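Local coordinates for protein Lysine/ornithine decarboxylase (Selenomonas ruminantium, PDB 5GJO) that decarboxylates both L-lysine and L-ornithine, giving cadaverine and putrescine, with pyridoxal 5'-phosphate as cofactor in a homodimer, at residues P222-C226 with W302-L306; L268-I273 with Y284-E288; E288-F294 with D325-Y331; N313-F319 with Y331-P337. The protein carries 2 engineered substitutions. All coordinates share one frame; numbering follows the deposited sequence.

Interaction 1 of 4, residues P222-C226 with W302-L306; sequences PVPDC and WCYPL. Engineered in segment 222-226: Cys226 (natural residue Ala). Engineered in segment 302-306: Cys303 (natural residue Thr).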
loop_
_atom_site.group_PDB
_atom_site.type_symbol
_atom_site.label_atom_id
_atom_site.label_comp_id
_atom_site.label_asym_id
_atom_site.label_seq_id
_atom_site.Cartn_x
_atom_site.Cartn_y
_atom_site.Cartn_z
ATOM N N PRO A 222 19.841 -11.122 3.832
ATOM C CA PRO A 222 19.366 -9.954 4.541
ATOM C C PRO A 222 20.042 -8.679 4.157
ATOM O O PRO A 222 21.079 -8.664 3.526
ATOM C CB PRO A 222 19.598 -10.339 5.997
ATOM C CG PRO A 222 20.879 -11.072 5.924
ATOM C CD PRO A 222 20.588 -11.993 4.728
ATOM N N VAL A 223 19.408 -7.608 4.515
ATOM C CA VAL A 223 19.946 -6.223 4.282
ATOM C C VAL A 223 19.898 -5.457 5.641
ATOM O O VAL A 223 19.010 -5.724 6.490
ATOM C CB VAL A 223 18.956 -5.617 3.271
ATOM C CG1 VAL A 223 18.836 -4.087 3.270
ATOM C CG2 VAL A 223 19.188 -6.209 1.868
ATOM N N PRO A 224 20.784 -4.472 5.827
ATOM C CA PRO A 224 20.846 -3.663 7.035
ATOM C C PRO A 224 19.563 -2.798 7.179
ATOM O O PRO A 224 19.013 -2.270 6.202
ATOM C CB PRO A 224 22.052 -2.728 6.846
ATOM C CG PRO A 224 22.613 -3.045 5.575
ATOM C CD PRO A 224 21.862 -4.135 4.877
ATOM N N ASP A 225 19.131 -2.652 8.423
ATOM C CA ASP A 225 18.034 -1.771 8.765
ATOM C C ASP A 225 18.570 -0.637 9.673
ATOM O O ASP A 225 19.735 -0.377 9.650
ATOM C CB ASP A 225 16.871 -2.554 9.366
ATOM C CG ASP A 225 17.132 -3.005 10.792
ATOM O OD1 ASP A 225 18.238 -2.826 11.285
ATOM O OD2 ASP A 225 16.180 -3.506 11.401
ATOM N N CYS A 226 17.713 0.065 10.400
ATOM C CA CYS A 226 18.188 1.208 11.231
ATOM C C CYS A 226 19.184 0.752 12.348
ATOM O O CYS A 226 19.938 1.577 12.819
ATOM C CB CYS A 226 17.007 1.909 11.874
ATOM S SG CYS A 226 16.157 0.895 13.052
ATOM N N TRP A 302 9.450 -3.064 8.971
ATOM C CA TRP A 302 10.806 -2.547 8.801
ATOM C C TRP A 302 11.087 -1.195 9.469
ATOM O O TRP A 302 10.180 -0.442 9.683
ATOM C CB TRP A 302 11.119 -2.459 7.309
ATOM C CG TRP A 302 12.581 -2.471 6.963
ATOM C CD1 TRP A 302 13.386 -1.396 6.778
ATOM C CD2 TRP A 302 13.400 -3.618 6.754
ATOM N NE1 TRP A 302 14.653 -1.795 6.472
ATOM C CE2 TRP A 302 14.688 -3.159 6.447
ATOM C CE3 TRP A 302 13.169 -4.989 6.778
ATOM C CZ2 TRP A 302 15.733 -4.025 6.175
ATOM C CZ3 TRP A 302 14.197 -5.833 6.505
ATOM C CH2 TRP A 302 15.473 -5.354 6.212
ATOM N N CYS A 303 12.350 -0.936 9.824
ATOM C CA CYS A 303 12.746 0.379 10.402
ATOM C C CYS A 303 13.875 0.874 9.559
ATOM O O CYS A 303 14.895 0.180 9.516
ATOM C CB CYS A 303 13.257 0.099 11.825
ATOM S SG CYS A 303 13.990 1.552 12.681
ATOM N N TYR A 304 13.708 1.961 8.787
ATOM C CA TYR A 304 14.706 2.434 7.849
ATOM C C TYR A 304 15.673 3.414 8.513
ATOM O O TYR A 304 15.262 4.178 9.377
ATOM C CB TYR A 304 14.056 3.151 6.623
ATOM C CG TYR A 304 13.183 2.178 5.880
ATOM C CD1 TYR A 304 13.705 1.361 4.889
ATOM C CD2 TYR A 304 11.855 2.083 6.183
ATOM C CE1 TYR A 304 12.870 0.404 4.240
ATOM C CE2 TYR A 304 11.027 1.145 5.545
ATOM C CZ TYR A 304 11.545 0.288 4.635
ATOM O OH TYR A 304 10.699 -0.656 4.041
ATOM N N PRO A 305 16.946 3.445 8.110
ATOM C CA PRO A 305 17.888 4.397 8.687
ATOM C C PRO A 305 17.637 5.819 8.164
ATOM O O PRO A 305 17.911 6.076 7.016
ATOM C CB PRO A 305 19.274 3.926 8.194
ATOM C CG PRO A 305 19.007 2.692 7.511
ATOM C CD PRO A 305 17.611 2.504 7.188
ATOM N N LEU A 306 17.254 6.713 9.055
ATOM C CA LEU A 306 17.035 8.111 8.790
ATOM C C LEU A 306 18.245 8.921 9.142
ATOM O O LEU A 306 18.773 8.770 10.239
ATOM C CB LEU A 306 15.770 8.570 9.573
ATOM C CG LEU A 306 15.486 10.064 9.507
ATOM C CD1 LEU A 306 15.123 10.535 8.080
ATOM C CD2 LEU A 306 14.342 10.321 10.412
HETATM O O HOH W 1 16.961 -0.472 5.597
HETATM O O HOH W 2 13.795 -3.712 10.331
#

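Interaction 2 of 4, residues L268-I273 with Y284-E288; sequences LVTSVI and YILDE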
loop_
_atom_site.group_PDB
_atom_site.type_symbol
_atom_site.label_atom_id
_atom_site.label_comp_id
_atom_site.label_asym_id
_atom_site.label_seq_id
_atom_site.Cartn_x
_atom_site.Cartn_y
_atom_site.Cartn_z
ATOM N N LEU A 268 16.326 7.399 -0.314
ATOM C CA LEU A 268 15.221 8.336 -0.432
ATOM C C LEU A 268 15.605 9.700 0.011
ATOM O O LEU A 268 16.223 9.887 1.132
ATOM C CB LEU A 268 14.037 7.911 0.432
ATOM C CG LEU A 268 12.865 8.855 0.512
ATOM C CD1 LEU A 268 12.078 8.877 -0.794
ATOM C CD2 LEU A 268 11.975 8.302 1.640
ATOM N N VAL A 269 15.243 10.696 -0.782
ATOM C CA VAL A 269 15.405 12.122 -0.409
ATOM C C VAL A 269 14.017 12.746 -0.259
ATOM O O VAL A 269 13.190 12.704 -1.200
ATOM C CB VAL A 269 16.186 12.934 -1.449
ATOM C CG1 VAL A 269 16.418 14.349 -0.948
ATOM C CG2 VAL A 269 17.565 12.261 -1.727
ATOM N N THR A 270 13.768 13.266 0.908
ATOM C CA THR A 270 12.467 13.822 1.268
ATOM C C THR A 270 12.643 15.141 1.974
ATOM O O THR A 270 13.612 15.315 2.750
ATOM C CB THR A 270 11.602 12.778 1.977
ATOM O OG1 THR A 270 10.362 13.363 2.375
ATOM C CG2 THR A 270 12.263 12.259 3.214
ATOM N N SER A 271 11.722 16.070 1.759
ATOM C CA SER A 271 11.789 17.393 2.422
ATOM C C SER A 271 10.869 17.473 3.634
ATOM O O SER A 271 9.753 16.899 3.633
ATOM C CB SER A 271 11.372 18.514 1.473
ATOM O OG SER A 271 12.276 18.597 0.401
ATOM N N VAL A 272 11.321 18.270 4.591
ATOM C CA VAL A 272 10.466 18.785 5.685
ATOM C C VAL A 272 9.514 19.842 5.088
ATOM O O VAL A 272 9.926 20.870 4.546
ATOM C CB VAL A 272 11.296 19.402 6.860
ATOM C CG1 VAL A 272 10.368 19.965 7.986
ATOM C CG2 VAL A 272 12.250 18.349 7.366
ATOM N N ILE A 273 8.243 19.529 5.130
ATOM C CA ILE A 273 7.203 20.432 4.636
ATOM C C ILE A 273 6.465 21.183 5.754
ATOM O O ILE A 273 5.759 22.166 5.485
ATOM C CB ILE A 273 6.217 19.787 3.613
ATOM C CG1 ILE A 273 5.482 18.601 4.194
ATOM C CG2 ILE A 273 6.907 19.346 2.338
ATOM C CD1 ILE A 273 4.357 18.150 3.307
ATOM N N TYR A 284 8.210 16.870 12.798
ATOM C CA TYR A 284 8.495 17.249 11.456
ATOM C C TYR A 284 7.640 16.417 10.512
ATOM O O TYR A 284 7.626 15.183 10.616
ATOM C CB TYR A 284 9.944 16.939 11.143
ATOM C CG TYR A 284 10.838 17.647 12.125
ATOM C CD1 TYR A 284 10.907 19.028 12.082
ATOM C CD2 TYR A 284 11.567 16.965 13.076
ATOM C CE1 TYR A 284 11.663 19.724 12.991
ATOM C CE2 TYR A 284 12.422 17.657 13.969
ATOM C CZ TYR A 284 12.413 19.037 13.922
ATOM O OH TYR A 284 13.213 19.798 14.703
ATOM N N ILE A 285 7.006 17.113 9.572
ATOM C CA ILE A 285 6.193 16.489 8.543
ATOM C C ILE A 285 6.989 16.428 7.263
ATOM O O ILE A 285 7.496 17.442 6.788
ATOM C CB ILE A 285 4.871 17.263 8.303
ATOM C CG1 ILE A 285 4.081 17.284 9.603
ATOM C CG2 ILE A 285 4.046 16.549 7.240
ATOM C CD1 ILE A 285 3.861 15.962 10.242
ATOM N N LEU A 286 7.155 15.199 6.740
ATOM C CA LEU A 286 7.900 14.961 5.479
ATOM C C LEU A 286 6.988 14.818 4.278
ATOM O O LEU A 286 5.846 14.567 4.477
ATOM C CB LEU A 286 8.758 13.671 5.594
ATOM C CG LEU A 286 9.696 13.671 6.829
ATOM C CD1 LEU A 286 10.449 12.356 6.851
ATOM C CD2 LEU A 286 10.647 14.838 6.718
ATOM N N ASP A 287 7.517 15.006 3.055
ATOM C CA ASP A 287 6.769 14.823 1.869
ATOM C C ASP A 287 6.688 13.407 1.321
ATOM O O ASP A 287 6.038 13.210 0.278
ATOM C CB ASP A 287 7.025 15.886 0.804
ATOM C CG ASP A 287 8.474 15.920 0.284
ATOM O OD1 ASP A 287 9.273 14.992 0.517
ATOM O OD2 ASP A 287 8.803 16.924 -0.424
ATOM N N GLU A 288 7.200 12.458 2.054
ATOM C CA GLU A 288 7.030 11.049 1.819
ATOM C C GLU A 288 6.620 10.375 3.109
ATOM O O GLU A 288 7.135 10.707 4.174
ATOM C CB GLU A 288 8.274 10.396 1.217
ATOM C CG GLU A 288 8.094 8.945 0.741
ATOM C CD GLU A 288 7.344 8.755 -0.576
ATOM O OE1 GLU A 288 7.306 7.597 -1.034
ATOM O OE2 GLU A 288 6.845 9.770 -1.179
#

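Interaction 3 of 4, residues E288-F294 with D325-Y331; sequences EGIYGCF and DGIDVLY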
loop_
_atom_site.group_PDB
_atom_site.type_symbol
_atom_site.label_atom_id
_atom_site.label_comp_id
_atom_site.label_asym_id
_atom_site.label_seq_id
_atom_site.Cartn_x
_atom_site.Cartn_y
_atom_site.Cartn_z
ATOM N N GLU A 288 7.200 12.458 2.054
ATOM C CA GLU A 288 7.030 11.049 1.819
ATOM C C GLU A 288 6.620 10.375 3.109
ATOM O O GLU A 288 7.135 10.707 4.174
ATOM C CB GLU A 288 8.274 10.396 1.217
ATOM C CG GLU A 288 8.094 8.945 0.741
ATOM C CD GLU A 288 7.344 8.755 -0.576
ATOM O OE1 GLU A 288 7.306 7.597 -1.034
ATOM O OE2 GLU A 288 6.845 9.770 -1.179
ATOM N N GLY A 289 5.763 9.378 3.041
ATOM C CA GLY A 289 5.274 8.731 4.304
ATOM C C GLY A 289 4.889 7.253 4.125
ATOM O O GLY A 289 5.309 6.535 3.163
ATOM N N ILE A 290 4.056 6.800 5.050
ATOM C CA ILE A 290 3.731 5.391 5.228
ATOM C C ILE A 290 2.872 4.832 4.096
ATOM O O ILE A 290 2.854 3.607 3.898
ATOM C CB ILE A 290 3.097 5.163 6.593
ATOM C CG1 ILE A 290 3.308 3.704 7.028
ATOM C CG2 ILE A 290 1.612 5.521 6.550
ATOM C CD1 ILE A 290 3.042 3.450 8.471
ATOM N N TYR A 291 2.267 5.710 3.291
ATOM C CA TYR A 291 1.550 5.265 2.102
ATOM C C TYR A 291 2.403 5.316 0.849
ATOM O O TYR A 291 1.903 5.021 -0.227
ATOM C CB TYR A 291 0.295 6.068 1.866
ATOM C CG TYR A 291 -0.806 5.768 2.853
ATOM C CD1 TYR A 291 -1.648 4.700 2.633
ATOM C CD2 TYR A 291 -1.035 6.581 3.983
ATOM C CE1 TYR A 291 -2.671 4.412 3.521
ATOM C CE2 TYR A 291 -2.086 6.258 4.886
ATOM C CZ TYR A 291 -2.884 5.202 4.607
ATOM O OH TYR A 291 -3.973 4.863 5.434
ATOM N N GLY A 292 3.669 5.701 1.016
ATOM C CA GLY A 292 4.652 5.633 -0.070
ATOM C C GLY A 292 5.768 4.698 0.271
ATOM O O GLY A 292 5.517 3.561 0.604
ATOM N N CYS A 293 7.033 5.158 0.099
ATOM C CA CYS A 293 8.195 4.345 0.328
ATOM C C CYS A 293 8.313 3.789 1.763
ATOM O O CYS A 293 8.828 2.696 1.930
ATOM C CB CYS A 293 9.500 5.055 -0.033
ATOM S SG CYS A 293 9.468 5.273 -1.837
ATOM N N PHE A 294 7.724 4.448 2.733
ATOM C CA PHE A 294 7.759 3.941 4.101
ATOM C C PHE A 294 6.687 2.919 4.371
ATOM O O PHE A 294 6.527 2.493 5.520
ATOM C CB PHE A 294 7.647 5.073 5.132
ATOM C CG PHE A 294 8.794 6.040 5.140
ATOM C CD1 PHE A 294 9.897 5.761 5.909
ATOM C CD2 PHE A 294 8.685 7.279 4.510
ATOM C CE1 PHE A 294 10.934 6.689 5.989
ATOM C CE2 PHE A 294 9.732 8.219 4.612
ATOM C CZ PHE A 294 10.838 7.887 5.336
ATOM N N ASP A 325 -3.908 10.996 7.444
ATOM C CA ASP A 325 -4.229 9.827 8.267
ATOM C C ASP A 325 -3.318 9.813 9.501
ATOM O O ASP A 325 -2.091 10.014 9.429
ATOM C CB ASP A 325 -4.033 8.592 7.431
ATOM C CG ASP A 325 -4.563 7.320 8.063
ATOM O OD1 ASP A 325 -4.496 7.135 9.319
ATOM O OD2 ASP A 325 -5.011 6.464 7.288
ATOM N N GLY A 326 -3.911 9.490 10.635
ATOM C CA GLY A 326 -3.210 9.387 11.897
ATOM C C GLY A 326 -2.142 8.304 11.957
ATOM O O GLY A 326 -1.231 8.364 12.745
ATOM N N ILE A 327 -2.319 7.271 11.162
ATOM C CA ILE A 327 -1.364 6.201 11.101
ATOM C C ILE A 327 -0.028 6.619 10.462
ATOM O O ILE A 327 0.919 5.907 10.537
ATOM C CB ILE A 327 -1.945 4.968 10.402
ATOM C CG1 ILE A 327 -1.281 3.707 10.917
ATOM C CG2 ILE A 327 -1.841 5.072 8.898
ATOM C CD1 ILE A 327 -1.998 2.465 10.478
ATOM N N ASP A 328 -0.005 7.758 9.789
ATOM C CA ASP A 328 1.167 8.157 9.025
ATOM C C ASP A 328 2.232 8.802 9.926
ATOM O O ASP A 328 2.641 9.928 9.739
ATOM C CB ASP A 328 0.713 9.109 7.901
ATOM C CG ASP A 328 1.732 9.252 6.782
ATOM O OD1 ASP A 328 2.862 8.789 6.921
ATOM O OD2 ASP A 328 1.381 9.854 5.773
ATOM N N VAL A 329 2.692 8.036 10.897
ATOM C CA VAL A 329 3.762 8.475 11.780
ATOM C C VAL A 329 4.919 7.513 11.584
ATOM O O VAL A 329 4.739 6.317 11.696
ATOM C CB VAL A 329 3.340 8.471 13.265
ATOM C CG1 VAL A 329 4.477 8.949 14.141
ATOM C CG2 VAL A 329 2.109 9.332 13.483
ATOM N N LEU A 330 6.095 8.054 11.297
ATOM C CA LEU A 330 7.187 7.234 10.793
ATOM C C LEU A 330 8.199 6.911 11.935
ATOM O O LEU A 330 8.706 5.775 12.014
ATOM C CB LEU A 330 7.894 8.039 9.741
ATOM C CG LEU A 330 6.984 8.573 8.631
ATOM C CD1 LEU A 330 7.739 9.403 7.632
ATOM C CD2 LEU A 330 6.275 7.404 7.979
ATOM N N TYR A 331 8.564 7.925 12.700
ATOM C CA TYR A 331 9.529 7.776 13.824
ATOM C C TYR A 331 9.025 8.598 14.995
ATOM O O TYR A 331 8.521 9.705 14.797
ATOM C CB TYR A 331 10.897 8.252 13.447
ATOM C CG TYR A 331 11.547 7.626 12.276
ATOM C CD1 TYR A 331 11.277 8.106 10.972
ATOM C CD2 TYR A 331 12.423 6.567 12.405
ATOM C CE1 TYR A 331 11.900 7.574 9.851
ATOM C CE2 TYR A 331 13.044 6.006 11.268
ATOM C CZ TYR A 331 12.717 6.495 9.991
ATOM O OH TYR A 331 13.273 6.012 8.849
HETATM O O HOH W 3 2.200 8.668 3.409
#

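Interaction 4 of 4, residues N313-F319 with Y331-P337; sequences NKKPSTF and YRDFMAP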
loop_
_atom_site.group_PDB
_atom_site.type_symbol
_atom_site.label_atom_id
_atom_site.label_comp_id
_atom_site.label_asym_id
_atom_site.label_seq_id
_atom_site.Cartn_x
_atom_site.Cartn_y
_atom_site.Cartn_z
ATOM N N ASN A 313 22.495 20.858 18.780
ATOM C CA ASN A 313 22.046 19.882 19.733
ATOM C C ASN A 313 20.802 19.186 19.143
ATOM O O ASN A 313 20.065 19.809 18.437
ATOM C CB ASN A 313 21.600 20.541 21.030
ATOM C CG ASN A 313 22.743 21.263 21.747
ATOM O OD1 ASN A 313 23.877 20.812 21.700
ATOM N ND2 ASN A 313 22.434 22.363 22.413
ATOM N N LYS A 314 20.616 17.951 19.555
ATOM C CA LYS A 314 19.568 17.080 19.098
ATOM C C LYS A 314 18.667 16.843 20.231
ATOM O O LYS A 314 19.088 16.893 21.418
ATOM C CB LYS A 314 20.151 15.722 18.711
ATOM C CG LYS A 314 21.043 15.784 17.497
ATOM C CD LYS A 314 21.446 14.429 16.942
ATOM C CE LYS A 314 22.501 14.715 15.835
ATOM N NZ LYS A 314 22.552 13.617 14.874
ATOM N N LYS A 315 17.412 16.633 19.926
ATOM C CA LYS A 315 16.474 16.197 20.930
ATOM C C LYS A 315 15.446 15.204 20.354
ATOM O O LYS A 315 15.242 15.191 19.095
ATOM C CB LYS A 315 15.762 17.424 21.481
ATOM C CG LYS A 315 14.929 18.187 20.529
ATOM C CD LYS A 315 14.101 19.281 21.221
ATOM C CE LYS A 315 14.996 20.402 21.667
ATOM N NZ LYS A 315 14.103 21.458 22.242
ATOM N N PRO A 316 14.769 14.462 21.233
ATOM C CA PRO A 316 13.827 13.495 20.706
ATOM C C PRO A 316 12.745 14.156 19.940
ATOM O O PRO A 316 12.110 15.162 20.431
ATOM C CB PRO A 316 13.285 12.753 21.990
ATOM C CG PRO A 316 14.446 12.869 22.925
ATOM C CD PRO A 316 14.975 14.254 22.699
ATOM N N SER A 317 12.511 13.611 18.723
ATOM C CA SER A 317 11.592 14.208 17.736
ATOM C C SER A 317 10.726 13.158 17.055
ATOM O O SER A 317 11.112 12.012 16.937
ATOM C CB SER A 317 12.357 15.002 16.715
ATOM O OG SER A 317 13.301 15.937 17.313
ATOM N N THR A 318 9.541 13.586 16.585
ATOM C CA THR A 318 8.667 12.740 15.828
ATOM C C THR A 318 8.639 13.162 14.347
ATOM O O THR A 318 8.653 14.357 14.081
ATOM C CB THR A 318 7.299 12.764 16.458
ATOM O OG1 THR A 318 7.329 12.089 17.742
ATOM C CG2 THR A 318 6.225 12.059 15.618
ATOM N N PHE A 319 8.568 12.183 13.433
ATOM C CA PHE A 319 8.495 12.440 12.002
ATOM C C PHE A 319 7.233 11.800 11.525
ATOM O O PHE A 319 7.005 10.598 11.817
ATOM C CB PHE A 319 9.705 11.815 11.281
ATOM C CG PHE A 319 10.990 12.553 11.531
ATOM C CD1 PHE A 319 11.708 12.337 12.678
ATOM C CD2 PHE A 319 11.451 13.484 10.623
ATOM C CE1 PHE A 319 12.890 13.019 12.870
ATOM C CE2 PHE A 319 12.645 14.154 10.812
ATOM C CZ PHE A 319 13.317 13.956 12.005
ATOM N N TYR A 331 8.564 7.925 12.700
ATOM C CA TYR A 331 9.529 7.776 13.824
ATOM C C TYR A 331 9.025 8.598 14.995
ATOM O O TYR A 331 8.521 9.705 14.797
ATOM C CB TYR A 331 10.897 8.252 13.447
ATOM C CG TYR A 331 11.547 7.626 12.276
ATOM C CD1 TYR A 331 11.277 8.106 10.972
ATOM C CD2 TYR A 331 12.423 6.567 12.405
ATOM C CE1 TYR A 331 11.900 7.574 9.851
ATOM C CE2 TYR A 331 13.044 6.006 11.268
ATOM C CZ TYR A 331 12.717 6.495 9.991
ATOM O OH TYR A 331 13.273 6.012 8.849
ATOM N N ARG A 332 9.250 8.055 16.213
ATOM C CA ARG A 332 8.971 8.763 17.484
ATOM C C ARG A 332 10.225 8.713 18.365
ATOM O O ARG A 332 11.051 7.774 18.261
ATOM C CB ARG A 332 7.804 8.080 18.199
ATOM C CG ARG A 332 6.487 8.204 17.460
ATOM C CD ARG A 332 5.404 7.464 18.238
ATOM N NE ARG A 332 4.027 7.728 17.710
ATOM C CZ ARG A 332 3.412 6.897 16.868
ATOM N NH1 ARG A 332 4.020 5.778 16.395
ATOM N NH2 ARG A 332 2.192 7.168 16.437
ATOM N N ASP A 333 10.444 9.776 19.117
ATOM C CA ASP A 333 11.609 9.855 20.061
ATOM C C ASP A 333 12.910 9.658 19.349
ATOM O O ASP A 333 13.827 9.055 19.838
ATOM C CB ASP A 333 11.404 8.906 21.220
ATOM C CG ASP A 333 10.073 9.107 21.885
ATOM O OD1 ASP A 333 9.818 10.157 22.428
ATOM O OD2 ASP A 333 9.235 8.216 21.864
ATOM N N PHE A 334 13.004 10.233 18.153
ATOM C CA PHE A 334 14.175 10.090 17.290
ATOM C C PHE A 334 15.073 11.280 17.549
ATOM O O PHE A 334 14.632 12.413 17.452
ATOM C CB PHE A 334 13.713 10.045 15.793
ATOM C CG PHE A 334 14.846 9.870 14.818
ATOM C CD1 PHE A 334 15.643 10.955 14.459
ATOM C CD2 PHE A 334 15.191 8.583 14.407
ATOM C CE1 PHE A 334 16.733 10.789 13.593
ATOM C CE2 PHE A 334 16.272 8.401 13.505
ATOM C CZ PHE A 334 17.020 9.500 13.132
ATOM N N MET A 335 16.340 11.059 17.921
ATOM C CA MET A 335 17.234 12.181 18.207
ATOM C C MET A 335 17.617 12.941 16.915
ATOM O O MET A 335 18.283 12.366 16.039
ATOM C CB MET A 335 18.530 11.724 18.914
ATOM C CG MET A 335 18.306 11.262 20.307
ATOM S SD MET A 335 17.904 12.694 21.376
ATOM C CE MET A 335 19.397 13.578 21.362
ATOM N N ALA A 336 17.159 14.172 16.818
ATOM C CA ALA A 336 17.274 14.976 15.659
ATOM C C ALA A 336 17.661 16.401 16.009
ATOM O O ALA A 336 17.218 16.956 17.061
ATOM C CB ALA A 336 15.980 14.951 14.833
ATOM N N PRO A 337 18.471 17.029 15.109
ATOM C CA PRO A 337 18.692 18.439 15.253
ATOM C C PRO A 337 17.485 19.248 14.963
ATOM O O PRO A 337 16.426 18.678 14.564
ATOM C CB PRO A 337 19.829 18.713 14.294
ATOM C CG PRO A 337 19.570 17.759 13.202
ATOM C CD PRO A 337 19.057 16.530 13.851
HETATM O O HOH W 4 19.834 13.242 13.807
HETATM O O HOH W 5 14.469 18.308 16.721
#

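Interaction 1 of 4, residues P222-C226 with W302-L306
Asp225 CB lies 3.3 Å above the plane of the Trp302 indole, displaced toward the rim, with a water on the same side, while the backbone oxygens of Val223 and Pro224 lie at the ring edge. Two loops meet here: 222-226, which follows strand 214-216 of the PLP-binding TIM-type barrel, and 302-306, which leads into strand 306-307 of the beta domain. CG of Trp302 stands anti to the backbone N (chi1 -157°), and this carries the ring out along the barrel loop until CH2 is 3.6 Å from Val223 O. The water above the ring donates to Asp225 OD2 and accepts from Cys303 N; another, in the ring plane, accepts from Trp302 NE1 and donates to Pro224 O. Asp225 OD1 is taken by the backbone N of Lys227. With a leucine at Trp302, the water on Pro224 O would probably lose its N-H partner and Asp225 CB its neighbouring ring. Pro305 packs its CG 3.8 Å from Asp225 O. Beside it, Cys226 N donates to Cys303 O at 3.0 Å, tilted 35° from the carbonyl plane. The same two residues, both engineered cysteines, are joined by a disulfide, SG of Cys226 to SG of Cys303, with chi3 of 108°.

Interaction 2 of 4, residues L268-I273 with Y284-E288
A beta hairpin of strands 266-276 and 283-286 in the mixed sheet of the beta domain makes this contact, the chain of the second strand leaving it at Asp287. Val272 and Leu286 form an antiparallel non-hydrogen-bonded pair, and on their face of the sheet Val272 CG2 meets Leu286 CD2 at 3.9 Å. Toward the turn, Ile273 N donates to Ile285 O at 2.8 Å. Ile273 CG1, set between the backbone N and carbonyl carbon (chi1 60°), lies across Ile285 CG2. Val97 of the second subunit packs on both isoleucines. Past the last strand residue, Asp287 N still bonds Ser271 O, while its side chain turns back to the first strand. Asp287 OD1 accepts from Thr270 OG1 at 2.7 Å, on the anti side and 24° out of the carboxylate plane, and from Ser271 N at 2.9 Å, steeply above the same face. Asp287 OD2 is bonded to Thr21 OG1, which also meets Ser271 OG. Leu268 CD2 reaches Glu288 CG at 4.0 Å. Two donors on one oxygen and a hydroxyl on the other hold the buried Asp287 carboxylate against rotation; this would probably stabilise its negative charge and fix the point where the chain departs from the sheet.

Interaction 3 of 4, residues E288-F294 with D325-Y331
Asp328 and Asp325 both hold CG anti to the backbone N (chi1 -162° for Asp328), which carries their carboxylates across to Ile290 and Tyr291. Two type I beta turns face each other here: Gly289-Gly292, after strand 283-286, and Asp325-Asp328, leading into strand 329-336. Asp328 OD1 accepts from Ile290 N at 3.0 Å in an almost straight bond (177° at the hydrogen), although the donor lies well above the carboxylate plane. A water joins Tyr291 N to Asp328 OD2, an oxygen also held by Ser323 OG. Tyr291 OH donates to Asp325 OD2 at 2.7 Å, the acceptor lying at the ring edge. Asp325 OD1 takes the N-H of Ile327 in an Asx turn, so the two oxygens have separate tasks. Gly289 fits closely: a side chain on it would run into Asp328 OD1. Tyr299 of the second subunit stacks on Tyr291, placing these turns at the dimer interface, near Cys324, the probable proton donor. Farther along, the branches of Leu330 divide: CD2 lies 4.1 Å from Ile290 CB, whereas CD1 sits over a face of Phe294, 4.0 Å from the ring centroid and 18° off its normal, a CH-pi contact. At the edge of that ring, Tyr331 OH, itself hydrogen-bonded to Tyr304 O, comes within 3.8 Å of Phe294 CE1.

Interaction 4 of 4, residues N313-F319 with Y331-P337
Lys315 O is gripped by two donors from opposite faces of its carbonyl plane, Ser317 OG at 2.7 Å and Ala336 N at 3.1 Å. It belongs to the hairpin of strands 315-320 and 329-336, whose antiparallel hydrogen-bonded pairs are Lys315 with Ala336, Ser317 with Phe334 and Phe319 with Tyr331. Asp333 and Phe334 both face Ser317, a G1 beta bulge that shifts the register where the second strand turns a corner. Phe334 N meets Ser317 O at 2.9 Å on a lone pair. On the side of Ser317, the edge of Phe319 turns toward the face of Phe334 in an offset edge-to-face pair, planes at 88°, and Phe319 CZ rests 4.0 Å from Ala336 CB. Leu306 adjoins both rings. On the other side, Met335, bent at chi2 (-71°) and chi3, lies alongside Pro316, with SD 3.6 Å from Pro316 CD. Its CE is pressed tightly against Lys314 CB. One water spans Lys314 NZ and Met335 O, and another donates to Ser317 OG and Pro337 O. An alanine in place of Ser317 is likely to cost Lys315 O its second donor and leave the water on Pro337 O without one of its acceptors. The polar bonds thus tie the bulged, turning strand to its partner, while the aromatic pair packs with Ala336 and Leu306 on the Ser317 side.

How the interactions relate
Interactions 2, 3 and 4 are linked steps through one mixed beta sheet. Interactions 2 and 3, whose centres are 10 Å apart, share Glu288, and Leu268 CD2 of the first packs 3.7 Å from Phe294 CE2 of the second. Strands 283-286 and 315-320 join interaction 2 to interaction 4 through Tyr284 N and Thr318 O, 2.9 Å apart. Tyr331 belongs to interactions 3 and 4, and its OH lies 2.8 Å from Tyr304 O of interaction 1, the bridge from the beta domain to the barrel. The side chain of Val223 (interaction 1) is about 7 Å from one bound PLP, and that of Asp325 (interaction 3), at the dimer interface, about 5 Å from another.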